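Local coordinates for hypothetical protein (Ruminococcus gnavus, PDB 4ESN), which is of unknown function but binds a zinc ion through three cysteines and belongs to the NusG domain II family, at residues D37-I42 against R47-N52; A55-A60 against Q65-Q70; K71-S74 against S79-C82. All coordinates share one frame; numbering follows the deposited sequence. Where two conformers were deposited one is given.

Contact 1. Residues D37-I42 against R47-N52; sequences DQTIEI and RLRIQN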
loop_
_atom_site.group_PDB
_atom_site.type_symbol
_atom_site.label_atom_id
_atom_site.label_comp_id
_atom_site.label_asym_id
_atom_site.label_seq_id
_atom_site.Cartn_x
_atom_site.Cartn_y
_atom_site.Cartn_z
ATOM N N ASP A 37 5.030 17.836 11.632
ATOM C CA ASP A 37 5.975 16.822 12.078
ATOM C C ASP A 37 5.394 16.089 13.282
ATOM O O ASP A 37 4.951 16.719 14.244
ATOM C CB ASP A 37 7.340 17.437 12.432
ATOM C CG ASP A 37 8.114 17.974 11.244
ATOM O OD1 ASP A 37 7.629 17.801 10.082
ATOM O OD2 ASP A 37 9.209 18.556 11.462
ATOM N N GLN A 38 5.280 14.773 13.166
ATOM C CA GLN A 38 4.681 13.956 14.213
ATOM C C GLN A 38 5.124 12.521 14.069
ATOM O O GLN A 38 5.610 12.124 13.017
ATOM C CB GLN A 38 3.137 14.085 14.222
ATOM C CG GLN A 38 2.444 13.708 12.920
ATOM C CD GLN A 38 1.054 14.284 12.807
ATOM O OE1 GLN A 38 0.157 13.954 13.588
ATOM N NE2 GLN A 38 0.840 15.113 11.775
ATOM N N THR A 39 4.995 11.765 15.155
ATOM C CA THR A 39 5.355 10.362 15.268
ATOM C C THR A 39 4.068 9.609 15.630
ATOM O O THR A 39 3.398 9.993 16.601
ATOM C CB THR A 39 6.489 10.273 16.300
ATOM O OG1 THR A 39 7.692 10.795 15.706
ATOM C CG2 THR A 39 6.705 8.869 16.837
ATOM N N ILE A 40 3.710 8.587 14.859
ATOM C CA ILE A 40 2.517 7.785 15.095
ATOM C C ILE A 40 2.963 6.372 15.444
ATOM O O ILE A 40 3.527 5.647 14.612
ATOM C CB ILE A 40 1.466 7.819 13.927
ATOM C CG1 ILE A 40 1.126 9.277 13.458
ATOM C CG2 ILE A 40 0.178 7.096 14.311
ATOM C CD1 ILE A 40 1.984 9.905 12.478
ATOM N N GLU A 41 2.691 5.981 16.681
ATOM C CA GLU A 41 3.014 4.639 17.159
ATOM C C GLU A 41 1.769 3.821 16.917
ATOM O O GLU A 41 0.739 4.066 17.553
ATOM C CB GLU A 41 3.467 4.670 18.631
ATOM C CG GLU A 41 4.694 5.559 18.785
ATOM C CD GLU A 41 5.362 5.694 20.145
ATOM O OE1 GLU A 41 5.150 4.818 21.017
ATOM O OE2 GLU A 41 6.133 6.667 20.321
ATOM N N ILE A 42 1.845 2.929 15.914
ATOM C CA ILE A 42 0.722 2.143 15.430
ATOM C C ILE A 42 0.741 0.823 16.153
ATOM O O ILE A 42 1.423 -0.100 15.737
ATOM C CB ILE A 42 0.774 2.027 13.870
ATOM C CG1 ILE A 42 0.891 3.403 13.202
ATOM C CG2 ILE A 42 -0.437 1.314 13.326
ATOM C CD1 ILE A 42 1.481 3.413 11.731
ATOM N N ARG A 47 5.983 2.149 13.709
ATOM C CA ARG A 47 6.066 3.554 14.059
ATOM C C ARG A 47 6.291 4.347 12.797
ATOM O O ARG A 47 7.270 4.119 12.072
ATOM C CB ARG A 47 7.129 3.814 15.125
ATOM C CG ARG A 47 7.205 5.285 15.550
ATOM C CD ARG A 47 8.036 5.493 16.806
ATOM N NE ARG A 47 9.440 5.136 16.609
ATOM C CZ ARG A 47 10.020 4.048 17.101
ATOM N NH1 ARG A 47 9.319 3.191 17.845
ATOM N NH2 ARG A 47 11.307 3.819 16.876
ATOM N N LEU A 48 5.353 5.265 12.524
ATOM C CA LEU A 48 5.381 6.145 11.356
ATOM C C LEU A 48 5.920 7.489 11.731
ATOM O O LEU A 48 5.535 8.042 12.751
ATOM C CB LEU A 48 3.957 6.294 10.796
ATOM C CG LEU A 48 3.810 7.104 9.503
ATOM C CD1 LEU A 48 4.326 6.305 8.303
ATOM C CD2 LEU A 48 2.362 7.520 9.302
ATOM N N ARG A 49 6.804 8.039 10.898
ATOM C CA ARG A 49 7.327 9.378 11.142
ATOM C C ARG A 49 6.851 10.329 10.021
ATOM O O ARG A 49 7.018 10.039 8.824
ATOM C CB ARG A 49 8.860 9.342 11.241
ATOM C CG ARG A 49 9.575 10.727 11.416
ATOM C CD ARG A 49 9.105 11.569 12.606
ATOM N NE ARG A 49 9.619 12.947 12.532
ATOM C CZ ARG A 49 9.331 13.926 13.387
ATOM N NH1 ARG A 49 8.554 13.697 14.435
ATOM N NH2 ARG A 49 9.849 15.133 13.217
ATOM N N ILE A 50 6.207 11.431 10.411
ATOM C CA ILE A 50 5.843 12.469 9.472
ATOM C C ILE A 50 6.860 13.573 9.707
ATOM O O ILE A 50 6.974 14.094 10.815
ATOM C CB ILE A 50 4.370 12.933 9.538
ATOM C CG1 ILE A 50 3.435 11.770 9.123
ATOM C CG2 ILE A 50 4.169 14.174 8.615
ATOM C CD1 ILE A 50 2.057 11.947 9.501
ATOM N N GLN A 51 7.646 13.879 8.684
ATOM C CA GLN A 51 8.717 14.857 8.775
ATOM C C GLN A 51 8.929 15.493 7.436
ATOM O O GLN A 51 9.015 14.781 6.428
ATOM C CB GLN A 51 9.993 14.142 9.241
ATOM C CG GLN A 51 11.198 15.035 9.496
ATOM C CD GLN A 51 12.151 14.332 10.423
ATOM O OE1 GLN A 51 12.048 14.458 11.639
ATOM N NE2 GLN A 51 13.056 13.519 9.882
ATOM N N ASN A 52 9.037 16.835 7.417
ATOM C CA ASN A 52 9.267 17.633 6.210
ATOM C C ASN A 52 8.247 17.320 5.083
ATOM O O ASN A 52 8.636 17.199 3.922
ATOM C CB ASN A 52 10.702 17.444 5.718
ATOM C CG ASN A 52 11.754 17.851 6.720
ATOM O OD1 ASN A 52 11.547 18.709 7.589
ATOM N ND2 ASN A 52 12.925 17.266 6.585
#
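Strands 38-42 and 47-51 run antiparallel at 164°, their short axes 4.6 Å apart, with Gln38-Ile50 and Ile40-Leu48 as hydrogen-bonded pairs and Thr39-Arg49 and Glu41-Arg47 as non-hydrogen-bonded ones. This beta hairpin illustrates how strand alternation sorts a polar from a largely apolar face. Each hydrogen-bonded pair is closed by two amide-carbonyl bonds; that from Ile40 N to Leu48 O, 2.8 Å, is almost straight. Thr39, Glu41, Arg47 and Arg49 share the polar face. Arg49 bends at its second torsion (chi2 55°), which brings the guanidinium back over the facing strand, one of its faces lying over Gln38 N and Asp37 CA. In one of two modelled conformers of Thr39, NH1 of Arg49 donates near the guanidinium plane to Thr39 OG1 at 3.3 Å, while NE and NH2 both grip Gln51 OE1 side-on. The charge of Asp37 is less closely matched: OD2 stands 3.9 Å from Arg49 NH2, a long salt bridge with planes 56° apart, whereas OD1 takes the amide of Asn52 on its syn side, tilted out of the carboxylate plane. In that Thr39 conformer CG2 lies alongside Arg47 CD at 3.6 Å, and Arg47 NE forms a salt bridge with Glu58. On the reverse face the Ile40 CD1 methyl meets Ile50 CD1 at 3.6 Å and Leu48 CD2 at 4.0 Å. Gln38 lies side by side with Ile50 there, its NE2 hydrogen-bonded to Lys36 O. This face packs on Tyr32 of strand 27-33, Val22 and Val24 of strand 19-24 and Val87 and Val89 of strand 87-92, while strand 54-60 continues the sheet beyond strand 46-51.

Contact 2. Residues A55-A60 against Q65-Q70; sequences AKMEWA and QLCVHQ. With ZN (zinc ion), chain C.
Gln65 reaches from the loop before the short helix 66-69 to the end of strand 54-60. From CB its chain bends at chi2 (-72°), bringing the amide up to Ala60. CD lies 3.8 Å from Ala60 O; OE1 accepts from a water that also receives the amide of Ala60, and NE2 donates to Ala60 O at 2.8 Å, nearly straight but well above the carbonyl plane. NE2 also bonds to the carbonyl of Cys62, a zinc ligand, so a leucine here would probably leave both carbonyls without this donor and the water without its link to the helix side. The zinc site draws Cys62 from the loop after strand 54-60, Cys67 from the short, weakly bonded helix and Cys82 from strand 79-82; Cys67 SG binds the ion at 2.3 Å, and a water joins them. Strand 54-60 packs beside the site: Ala60 CB touches Cys67 SG at 3.6 Å, and selenomethionine Met57 sets CB against Cys67 O. Val68 CG2 rests on the backbone of the Glu58-Trp59 classic beta bulge, 3.7 Å from Trp59 C. In one modelled conformer of Lys56, NZ donates to Gln70 O at 2.9 Å, and a water joins that same oxygen to Met57 N and Cys67 O.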
loop_
_atom_site.group_PDB
_atom_site.type_symbol
_atom_site.label_atom_id
_atom_site.label_comp_id
_atom_site.label_asym_id
_atom_site.label_seq_id
_atom_site.Cartn_x
_atom_site.Cartn_y
_atom_site.Cartn_z
ATOM N N ALA A 55 5.793 11.045 4.833
ATOM C CA ALA A 55 5.541 9.953 5.751
ATOM C C ALA A 55 6.512 8.811 5.454
ATOM O O ALA A 55 6.726 8.459 4.292
ATOM C CB ALA A 55 4.089 9.475 5.649
ATOM N N LYS A 56 7.114 8.253 6.499
ATOM C CA LYS A 56 8.085 7.158 6.387
ATOM C C LYS A 56 7.904 6.196 7.553
ATOM O O LYS A 56 7.684 6.649 8.673
ATOM C CB LYS A 56 9.519 7.755 6.398
ATOM C CG LYS A 56 10.679 6.765 6.266
ATOM C CD LYS A 56 11.107 6.550 4.823
ATOM C CE LYS A 56 12.366 5.721 4.727
ATOM N NZ LYS A 56 12.812 5.543 3.319
HETATM N N MSE A 57 8.021 4.899 7.313
HETATM C CA MSE A 57 7.966 3.908 8.394
HETATM C C MSE A 57 9.336 3.940 9.049
HETATM O O MSE A 57 10.319 3.548 8.418
HETATM C CB MSE A 57 7.609 2.497 7.895
HETATM C CG MSE A 57 7.197 1.578 9.060
HETATM SE SE MSE A 57 5.440 2.089 9.786
HETATM C CE MSE A 57 4.308 1.338 8.319
ATOM N N GLU A 58 9.421 4.510 10.255
ATOM C CA GLU A 58 10.688 4.645 10.975
ATOM C C GLU A 58 11.150 3.318 11.630
ATOM O O GLU A 58 12.355 3.067 11.748
ATOM C CB GLU A 58 10.514 5.723 12.053
ATOM C CG GLU A 58 11.772 5.993 12.856
ATOM C CD GLU A 58 11.551 6.984 13.976
ATOM O OE1 GLU A 58 11.422 8.190 13.676
ATOM O OE2 GLU A 58 11.413 6.543 15.139
ATOM N N TRP A 59 10.200 2.532 12.148
ATOM C CA TRP A 59 10.484 1.303 12.884
ATOM C C TRP A 59 9.319 0.359 12.747
ATOM O O TRP A 59 8.179 0.800 12.609
ATOM C CB TRP A 59 10.737 1.630 14.385
ATOM C CG TRP A 59 10.924 0.427 15.272
ATOM C CD1 TRP A 59 12.085 -0.265 15.481
ATOM C CD2 TRP A 59 9.895 -0.301 15.954
ATOM N NE1 TRP A 59 11.852 -1.338 16.299
ATOM C CE2 TRP A 59 10.506 -1.418 16.563
ATOM C CE3 TRP A 59 8.496 -0.142 16.075
ATOM C CZ2 TRP A 59 9.786 -2.332 17.356
ATOM C CZ3 TRP A 59 7.782 -1.052 16.849
ATOM C CH2 TRP A 59 8.426 -2.122 17.488
ATOM N N ALA A 60 9.606 -0.945 12.810
ATOM C CA ALA A 60 8.627 -2.021 12.805
ATOM C C ALA A 60 9.237 -3.252 13.433
ATOM O O ALA A 60 10.454 -3.459 13.312
ATOM C CB ALA A 60 8.151 -2.312 11.395
ATOM N N GLN A 65 11.119 -6.454 7.503
ATOM C CA GLN A 65 11.521 -5.037 7.598
ATOM C C GLN A 65 11.303 -4.288 6.271
ATOM O O GLN A 65 11.907 -3.230 6.062
ATOM C CB GLN A 65 13.006 -4.921 8.037
ATOM C CG GLN A 65 13.277 -5.393 9.466
ATOM C CD GLN A 65 12.732 -4.412 10.471
ATOM O OE1 GLN A 65 13.219 -3.287 10.598
ATOM N NE2 GLN A 65 11.673 -4.802 11.170
ATOM N N LEU A 66 10.454 -4.821 5.384
ATOM C CA LEU A 66 10.204 -4.248 4.061
ATOM C C LEU A 66 9.576 -2.853 4.137
ATOM O O LEU A 66 9.979 -1.983 3.363
ATOM C CB LEU A 66 9.337 -5.185 3.185
ATOM C CG LEU A 66 10.052 -6.422 2.597
ATOM C CD1 LEU A 66 9.058 -7.345 1.881
ATOM C CD2 LEU A 66 11.168 -6.015 1.599
ATOM N N CYS A 67 8.618 -2.632 5.077
ATOM C CA CYS A 67 7.927 -1.339 5.256
ATOM C C CYS A 67 8.927 -0.239 5.613
ATOM O O CYS A 67 8.827 0.868 5.090
ATOM C CB CYS A 67 6.841 -1.457 6.320
ATOM S SG CYS A 67 7.432 -2.072 7.924
ATOM N N VAL A 68 9.910 -0.565 6.485
ATOM C CA VAL A 68 10.952 0.351 6.953
ATOM C C VAL A 68 11.894 0.731 5.781
ATOM O O VAL A 68 12.418 1.846 5.767
ATOM C CB VAL A 68 11.716 -0.255 8.171
ATOM C CG1 VAL A 68 13.013 0.492 8.462
ATOM C CG2 VAL A 68 10.828 -0.250 9.409
ATOM N N HIS A 69 12.039 -0.140 4.773
ATOM C CA HIS A 69 12.911 0.141 3.641
ATOM C C HIS A 69 12.183 0.857 2.488
ATOM O O HIS A 69 12.843 1.284 1.544
ATOM C CB HIS A 69 13.630 -1.142 3.174
ATOM C CG HIS A 69 14.669 -1.554 4.174
ATOM N ND1 HIS A 69 14.329 -2.271 5.320
ATOM C CD2 HIS A 69 15.973 -1.206 4.254
ATOM C CE1 HIS A 69 15.444 -2.379 6.026
ATOM N NE2 HIS A 69 16.462 -1.754 5.430
ATOM N N GLN A 70 10.863 1.061 2.586
ATOM C CA GLN A 70 10.111 1.800 1.557
ATOM C C GLN A 70 10.417 3.263 1.627
ATOM O O GLN A 70 10.549 3.816 2.723
ATOM C CB GLN A 70 8.582 1.604 1.676
ATOM C CG GLN A 70 8.093 0.160 1.527
ATOM C CD GLN A 70 8.804 -0.557 0.413
ATOM O OE1 GLN A 70 9.657 -1.435 0.642
ATOM N NE2 GLN A 70 8.562 -0.113 -0.813
HETATM ZN ZN ZN C . 6.792 -4.291 8.185
HETATM O O HOH W 1 9.039 3.607 4.899
HETATM O O HOH W 2 12.963 4.323 7.620
HETATM O O HOH W 3 12.800 -1.209 12.327
HETATM O O HOH W 4 6.971 -5.169 6.130
#

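Contact 3. Residues K71-S74 against S79-C82; sequences KAIS and SIIC. With ZN (zinc ion), chain C.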
loop_
_atom_site.group_PDB
_atom_site.type_symbol
_atom_site.label_atom_id
_atom_site.label_comp_id
_atom_site.label_asym_id
_atom_site.label_seq_id
_atom_site.Cartn_x
_atom_site.Cartn_y
_atom_site.Cartn_z
ATOM N N LYS A 71 10.508 3.897 0.456
ATOM C CA LYS A 71 10.757 5.329 0.300
ATOM C C LYS A 71 9.644 6.138 0.956
ATOM O O LYS A 71 8.483 5.696 0.954
ATOM C CB LYS A 71 10.817 5.682 -1.200
ATOM C CG LYS A 71 12.117 5.309 -1.842
ATOM C CD LYS A 71 12.056 5.582 -3.317
ATOM C CE LYS A 71 13.362 5.256 -3.996
ATOM N NZ LYS A 71 14.330 6.385 -3.941
ATOM N N ALA A 72 9.979 7.336 1.480
ATOM C CA ALA A 72 9.014 8.255 2.075
ATOM C C ALA A 72 7.977 8.662 1.011
ATOM O O ALA A 72 8.289 8.695 -0.180
ATOM C CB ALA A 72 9.729 9.483 2.639
ATOM N N ILE A 73 6.738 8.905 1.443
ATOM C CA ILE A 73 5.621 9.229 0.558
ATOM C C ILE A 73 5.051 10.607 0.917
ATOM O O ILE A 73 4.999 10.970 2.091
ATOM C CB ILE A 73 4.541 8.098 0.595
ATOM C CG1 ILE A 73 3.955 7.884 2.036
ATOM C CG2 ILE A 73 5.136 6.797 0.029
ATOM C CD1 ILE A 73 2.703 6.942 2.161
ATOM N N SER A 74 4.611 11.360 -0.101
ATOM C CA SER A 74 4.051 12.704 0.057
ATOM C C SER A 74 2.992 13.015 -1.003
ATOM O O SER A 74 2.337 14.050 -0.913
ATOM C CB SER A 74 5.169 13.753 -0.004
ATOM O OG SER A 74 6.046 13.561 -1.106
ATOM N N SER A 79 1.702 4.822 -1.260
ATOM C CA SER A 79 1.499 4.021 -0.056
ATOM C C SER A 79 2.771 3.351 0.480
ATOM O O SER A 79 3.785 3.229 -0.214
ATOM C CB SER A 79 0.421 2.954 -0.297
ATOM O OG SER A 79 0.767 2.081 -1.359
ATOM N N ILE A 80 2.701 2.969 1.769
ATOM C CA ILE A 80 3.664 2.192 2.543
ATOM C C ILE A 80 2.826 1.119 3.237
ATOM O O ILE A 80 1.814 1.446 3.870
ATOM C CB ILE A 80 4.503 3.031 3.557
ATOM C CG1 ILE A 80 5.406 4.046 2.832
ATOM C CG2 ILE A 80 5.341 2.092 4.507
ATOM C CD1 ILE A 80 5.990 5.129 3.788
ATOM N N ILE A 81 3.195 -0.143 3.087
ATOM C CA ILE A 81 2.418 -1.193 3.728
ATOM C C ILE A 81 3.355 -2.068 4.532
ATOM O O ILE A 81 4.514 -2.237 4.152
ATOM C CB ILE A 81 1.540 -2.044 2.736
ATOM C CG1 ILE A 81 2.379 -2.963 1.853
ATOM C CG2 ILE A 81 0.563 -1.194 1.871
ATOM C CD1 ILE A 81 1.968 -4.295 1.921
ATOM N N CYS A 82 2.853 -2.588 5.655
ATOM C CA CYS A 82 3.516 -3.603 6.443
ATOM C C CYS A 82 2.593 -4.764 6.430
ATOM O O CYS A 82 1.633 -4.793 7.196
ATOM C CB CYS A 82 3.879 -3.171 7.861
ATOM S SG CYS A 82 4.548 -4.535 8.867
HETATM ZN ZN ZN C . 6.792 -4.291 8.185
HETATM O O HOH W 5 6.954 3.976 -0.650
HETATM O O HOH W 4 6.971 -5.169 6.130
#
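Apolar packing of a loop against a strand joins residues 71-74, which follow helix 66-69, to strand 79-82 at the edge of the four-stranded sheet within this chain. Ile73 and Ile80 carry it, both directed at the opposing segment, and their side chains meet at an oblique angle. Ile73 CG1 comes within 3.8 Å of Ile80 CD1, and Ile73 CG2 within 3.9 Å of Ile80 CG1. In Ile73, CG1 sits between the backbone N and the carbonyl carbon (chi1 60°), and this turns the CG2 methyl to 3.8 Å from Ser79 O while the CD1 methyl reaches Ser79 CA at 3.9 Å. Ile73 therefore lies along the strand backbone as well as against the neighbouring side chain. Ile80 answers with its CD1 methyl, which also touches Lys71 O at 3.8 Å. No direct hydrogen bond links the two segments; a water supplies the polar connection, donating to Lys71 O at 2.8 Å and, over a longer 3.3 Å, to Ser79 O. Around this pair, Ile73 packs on Ala55 and Val91, and its backbone is hydrogen-bonded to that of Ala55. The CB of Ser79 points away from the loop, and its OG hydrogen-bonds with OG of Ser79 of the second subunit. Two residues beyond Ile80, Cys82 SG binds zinc at 2.4 Å, completing with Cys67 and Cys62 the protein's share of the site. Close aliphatic packing without direct polar bonds thus gives the contact little directional preference, while one water joins the carbonyls of Lys71 and Ser79 at its margin.

Overall arrangement
Set side by side, the three contacts, all partly buried, show how interaction type follows position in a small beta domain. Contact 1 is a hairpin with an exposed polar face and a largely apolar face turned to the core; its strand 46-51 pairs with strand 54-60 of contact 2. Contact 2 mixes water bridges, side-chain bonds to carbonyls and metal ligation, with Met57, Ala60 and Cys67 buried but Glu58 and Trp59 exposed. Contact 3, the smallest interface, is chiefly aliphatic, its Ile73 and Ile80 buried. Contacts 2 and 3 meet through the backbones of Ala55 and Ile73 and contribute Cys67 and Cys82 to one zinc ion; both also reach the second subunit, which contact 1 does not touch.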